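Local coordinates for sensor protein (Vibrio cholerae, PDB 3BY9), which probably senses C4-dicarboxylates such as succinate through this periplasmic domain and relays the signal as the histidine kinase DctB of a two-component system, at residues Q6-L9 with N10-S14; S53-I56 with D57-N60. All blocks are in the same frame, centred on the assembly; numbering follows the deposited sequence.

Interaction 1 of 2, residues Q6-L9 with N10-S14; sequences QALL and NEHQS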
loop_
_atom_site.group_PDB
_atom_site.type_symbol
_atom_site.label_atom_id
_atom_site.label_comp_id
_atom_site.label_asym_id
_atom_site.label_seq_id
_atom_site.Cartn_x
_atom_site.Cartn_y
_atom_site.Cartn_z
ATOM N N GLN A 6 8.963 -26.682 16.503
ATOM C CA GLN A 6 9.099 -26.923 15.060
ATOM C C GLN A 6 7.728 -27.027 14.384
ATOM O O GLN A 6 7.525 -26.536 13.280
ATOM C CB GLN A 6 9.931 -28.197 14.783
ATOM C CG GLN A 6 10.247 -28.403 13.283
ATOM C CD GLN A 6 11.086 -27.271 12.710
ATOM O OE1 GLN A 6 12.169 -27.003 13.194
ATOM N NE2 GLN A 6 10.576 -26.598 11.648
ATOM N N ALA A 7 6.770 -27.659 15.054
ATOM C CA ALA A 7 5.438 -27.805 14.496
ATOM C C ALA A 7 4.790 -26.418 14.304
ATOM O O ALA A 7 4.088 -26.190 13.327
ATOM C CB ALA A 7 4.573 -28.681 15.414
ATOM N N LEU A 8 5.060 -25.504 15.222
ATOM C CA LEU A 8 4.509 -24.160 15.100
ATOM C C LEU A 8 5.173 -23.477 13.884
ATOM O O LEU A 8 4.505 -22.829 13.085
ATOM C CB LEU A 8 4.793 -23.377 16.367
ATOM C CG LEU A 8 4.378 -21.883 16.346
ATOM C CD1 LEU A 8 2.869 -21.770 16.011
ATOM C CD2 LEU A 8 4.648 -21.264 17.710
ATOM N N LEU A 9 6.496 -23.629 13.735
ATOM C CA LEU A 9 7.134 -22.995 12.572
ATOM C C LEU A 9 6.574 -23.583 11.285
ATOM O O LEU A 9 6.460 -22.893 10.264
ATOM C CB LEU A 9 8.658 -23.257 12.594
ATOM C CG LEU A 9 9.386 -22.550 13.731
ATOM C CD1 LEU A 9 10.888 -22.966 13.645
ATOM C CD2 LEU A 9 9.250 -21.005 13.556
ATOM N N ASN A 10 6.247 -24.876 11.307
ATOM C CA ASN A 10 5.707 -25.508 10.098
ATOM C C ASN A 10 4.349 -24.924 9.784
ATOM O O ASN A 10 4.036 -24.668 8.605
ATOM C CB ASN A 10 5.603 -27.028 10.298
ATOM C CG ASN A 10 6.981 -27.700 10.355
ATOM O OD1 ASN A 10 8.011 -27.093 10.017
ATOM N ND2 ASN A 10 7.005 -28.954 10.774
ATOM N N GLU A 11 3.526 -24.736 10.810
ATOM C CA GLU A 11 2.184 -24.157 10.630
ATOM C C GLU A 11 2.315 -22.715 10.149
ATOM O O GLU A 11 1.542 -22.258 9.310
ATOM C CB GLU A 11 1.405 -24.191 11.954
ATOM C CG GLU A 11 0.019 -23.495 11.900
ATOM C CD GLU A 11 -0.924 -24.004 10.779
ATOM O OE1 GLU A 11 -0.727 -25.086 10.176
ATOM O OE2 GLU A 11 -1.914 -23.295 10.501
ATOM N N HIS A 12 3.305 -22.003 10.662
ATOM C CA HIS A 12 3.515 -20.629 10.205
ATOM C C HIS A 12 3.726 -20.630 8.692
ATOM O O HIS A 12 3.253 -19.731 7.985
ATOM C CB HIS A 12 4.779 -20.058 10.813
ATOM C CG HIS A 12 4.620 -19.379 12.134
ATOM N ND1 HIS A 12 3.447 -19.350 12.883
ATOM C CD2 HIS A 12 5.529 -18.664 12.835
ATOM C CE1 HIS A 12 3.664 -18.638 13.979
ATOM N NE2 HIS A 12 4.911 -18.210 13.967
ATOM N N GLN A 13 4.514 -21.586 8.187
ATOM C CA GLN A 13 4.765 -21.626 6.745
ATOM C C GLN A 13 3.465 -21.791 5.969
ATOM O O GLN A 13 3.284 -21.197 4.913
ATOM C CB GLN A 13 5.751 -22.750 6.378
ATOM C CG GLN A 13 7.205 -22.420 6.760
ATOM C CD GLN A 13 7.681 -21.147 6.086
ATOM O OE1 GLN A 13 7.683 -21.065 4.862
ATOM N NE2 GLN A 13 8.076 -20.150 6.871
ATOM N N SER A 14 2.543 -22.593 6.497
ATOM C CA SER A 14 1.273 -22.786 5.818
ATOM C C SER A 14 0.408 -21.529 5.908
ATOM O O SER A 14 -0.314 -21.177 4.958
ATOM C CB SER A 14 0.548 -23.982 6.420
ATOM O OG SER A 14 1.200 -25.182 6.031
HETATM O O HOH W 1 8.080 -20.793 9.750
#
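Gln6 and Asn10 meet because their first torsions swing the two amides toward each other along one flank of the helix. Gln6 places CG opposite its own backbone N (chi1 -173°) and then bends at chi2, which carries its amide forward along the axis. Asn10 turns CG back beside its own N (chi1 -70°). NE2 of Gln6 then donates to OD1 of Asn10 at 3.1 Å. The bond is fairly straight at the hydrogen, and OD1 lies in the amide plane of Gln6. On the Asn10 side the donor sits well above the carbonyl plane, not on a lone pair, and the two amide planes are 42° apart.

Two residues further on, about half a turn round the helix, Leu8 lies against His12. CG of Leu8 stands over one face of the imidazole, offset toward the rim, and CD1 of Leu8 comes to 3.8 Å from CE1 of His12. Leu8, Leu9 and His12 face strands 238-245 and 250-257. A weak hydrogen bond joins NE2 of His12 to O of Ile239.

The carbonyl of Leu9 is gripped twice. It accepts N of Gln13 at 3.1 Å and a water at 2.7 Å, and NE2 of Gln13 donates to that same water at 2.9 Å. OE1 of Gln13 is bonded to Arg243, so both ends of this amide are engaged.

The whole is a regular alpha-helix with i to i+4 side-chain pairing, here in the long N-terminal helix that packs along the four-stranded antiparallel sheet, probably the membrane-proximal one.

Interaction 2 of 2, residues S53-I56 with D57-N60; sequences SAQI and DITN
Gln55 and Thr59 are joined twice, through side chains and through backbone. NE2 of Gln55 donates to OG1 of Thr59 at 3.2 Å, and the hydroxyl oxygen lies in the amide plane of Gln55. The backbone adds a second bond, from N of Thr59 to O of Gln55, 2.9 Å long. The Gln55 side chain reaches forward because CG is opposite the backbone N (chi1 179°) and the chain folds at chi2. Its NE2 also passes CG2 of Ile58 at 4.0 Å.

A second pair lies on another flank. CG2 of Ile56 touches ND2 of Asn60 at 3.7 Å, so a methyl group rests against the amide. The backbone bond from N of Asn60 to O of Ile56, 2.8 Å long, holds the two residues one turn apart.

One turn into the helix, CG of Asp57 lies near O of Ser53 without a hydrogen bond from the carboxylate. A water bridge between the two side chains is doubtful, because it depends on one of two Asp57 conformers and its Ser53 side is weak.

Outside these pairs, other parts of the chain fix the polar ends. OG1 of Thr59 is also hydrogen-bonded to the carbonyl of Glu42, and OD1 of Asn60 accepts N of Ser87. N of Gln55 is bonded to OD1 of Asn52, just before the helix.

The first turns of helix 53-70 touch two neighbours. Gln55, Ile56, Ile58 and Thr59 lie against helix 41-48, while Thr59 and Asn60 reach Ala86 on strand 84-87, an outer strand of the five-stranded antiparallel sheet.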
loop_
_atom_site.group_PDB
_atom_site.type_symbol
_atom_site.label_atom_id
_atom_site.label_comp_id
_atom_site.label_asym_id
_atom_site.label_seq_id
_atom_site.Cartn_x
_atom_site.Cartn_y
_atom_site.Cartn_z
ATOM N N SER A 53 -14.450 21.957 -19.856
ATOM C CA SER A 53 -15.302 21.400 -18.811
ATOM C C SER A 53 -16.251 20.294 -19.242
ATOM O O SER A 53 -16.535 19.399 -18.461
ATOM C CB SER A 53 -16.095 22.514 -18.092
ATOM O OG SER A 53 -16.984 23.150 -18.989
ATOM N N ALA A 54 -16.763 20.340 -20.474
ATOM C CA ALA A 54 -17.662 19.294 -20.911
ATOM C C ALA A 54 -16.889 17.974 -21.017
ATOM O O ALA A 54 -17.416 16.906 -20.715
ATOM C CB ALA A 54 -18.253 19.642 -22.270
ATOM N N GLN A 55 -15.662 18.065 -21.493
ATOM C CA GLN A 55 -14.831 16.833 -21.592
ATOM C C GLN A 55 -14.482 16.275 -20.216
ATOM O O GLN A 55 -14.541 15.054 -19.983
ATOM C CB GLN A 55 -13.554 17.111 -22.360
ATOM C CG GLN A 55 -12.644 15.840 -22.464
ATOM C CD GLN A 55 -13.288 14.778 -23.296
ATOM O OE1 GLN A 55 -13.590 15.015 -24.484
ATOM N NE2 GLN A 55 -13.540 13.601 -22.703
ATOM N N ILE A 56 -14.134 17.160 -19.284
ATOM C CA ILE A 56 -13.784 16.689 -17.945
ATOM C C ILE A 56 -15.020 16.043 -17.332
ATOM O O ILE A 56 -14.903 15.057 -16.591
ATOM C CB ILE A 56 -13.242 17.889 -17.099
ATOM C CG1 ILE A 56 -11.904 18.365 -17.702
ATOM C CG2 ILE A 56 -13.121 17.495 -15.608
ATOM C CD1 ILE A 56 -10.775 17.297 -17.782
ATOM N N ASP A 57 -16.203 16.586 -17.634
ATOM C CA ASP A 57 -17.445 16.006 -17.122
ATOM C C ASP A 57 -17.581 14.557 -17.615
ATOM O O ASP A 57 -17.870 13.637 -16.838
ATOM C CB ASP A 57 -18.656 16.812 -17.616
ATOM C CG ASP A 57 -18.822 18.111 -16.884
ATOM O OD1 ASP A 57 -19.599 18.972 -17.370
ATOM O OD2 ASP A 57 -18.188 18.274 -15.820
ATOM N N ILE A 58 -17.370 14.362 -18.908
ATOM C CA ILE A 58 -17.469 13.016 -19.486
ATOM C C ILE A 58 -16.444 12.086 -18.801
ATOM O O ILE A 58 -16.771 10.937 -18.407
ATOM C CB ILE A 58 -17.166 13.044 -20.999
ATOM C CG1 ILE A 58 -18.401 13.569 -21.745
ATOM C CG2 ILE A 58 -16.795 11.630 -21.506
ATOM C CD1 ILE A 58 -18.080 14.057 -23.151
ATOM N N THR A 59 -15.213 12.561 -18.693
ATOM C CA THR A 59 -14.151 11.709 -18.127
ATOM C C THR A 59 -14.353 11.383 -16.652
ATOM O O THR A 59 -14.142 10.249 -16.226
ATOM C CB THR A 59 -12.794 12.316 -18.426
ATOM O OG1 THR A 59 -12.725 12.524 -19.855
ATOM C CG2 THR A 59 -11.670 11.339 -18.002
ATOM N N ASN A 60 -14.796 12.371 -15.882
ATOM C CA ASN A 60 -15.086 12.131 -14.468
ATOM C C ASN A 60 -16.136 11.040 -14.295
ATOM O O ASN A 60 -15.995 10.151 -13.453
ATOM C CB ASN A 60 -15.681 13.377 -13.824
ATOM C CG ASN A 60 -14.644 14.393 -13.387
ATOM O OD1 ASN A 60 -13.461 14.093 -13.176
ATOM N ND2 ASN A 60 -15.124 15.616 -13.168
HETATM O O HOH W 2 -19.829 21.277 -18.434
#

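Interaction 1 comes first along the chain, on helix 5-27, and interaction 2 follows on helix 53-70. Their centres are 54 Å apart, on opposite sides of the chain's centre, and their nearest atoms are about 40 Å apart. They share no helix or sheet. Interaction 1 lies on the four-stranded antiparallel sheet with strands 238-245 and 250-257. Interaction 2 lies beside the five-stranded sheet, whose subdomain also carries the succinate-binding residues, among them Arg104 and Lys149. Each therefore marks one of the two subdomains of the elongated sensor. The part of helix 5-27 that holds interaction 1 belongs with the four-stranded sheet, away from the succinate-binding residues.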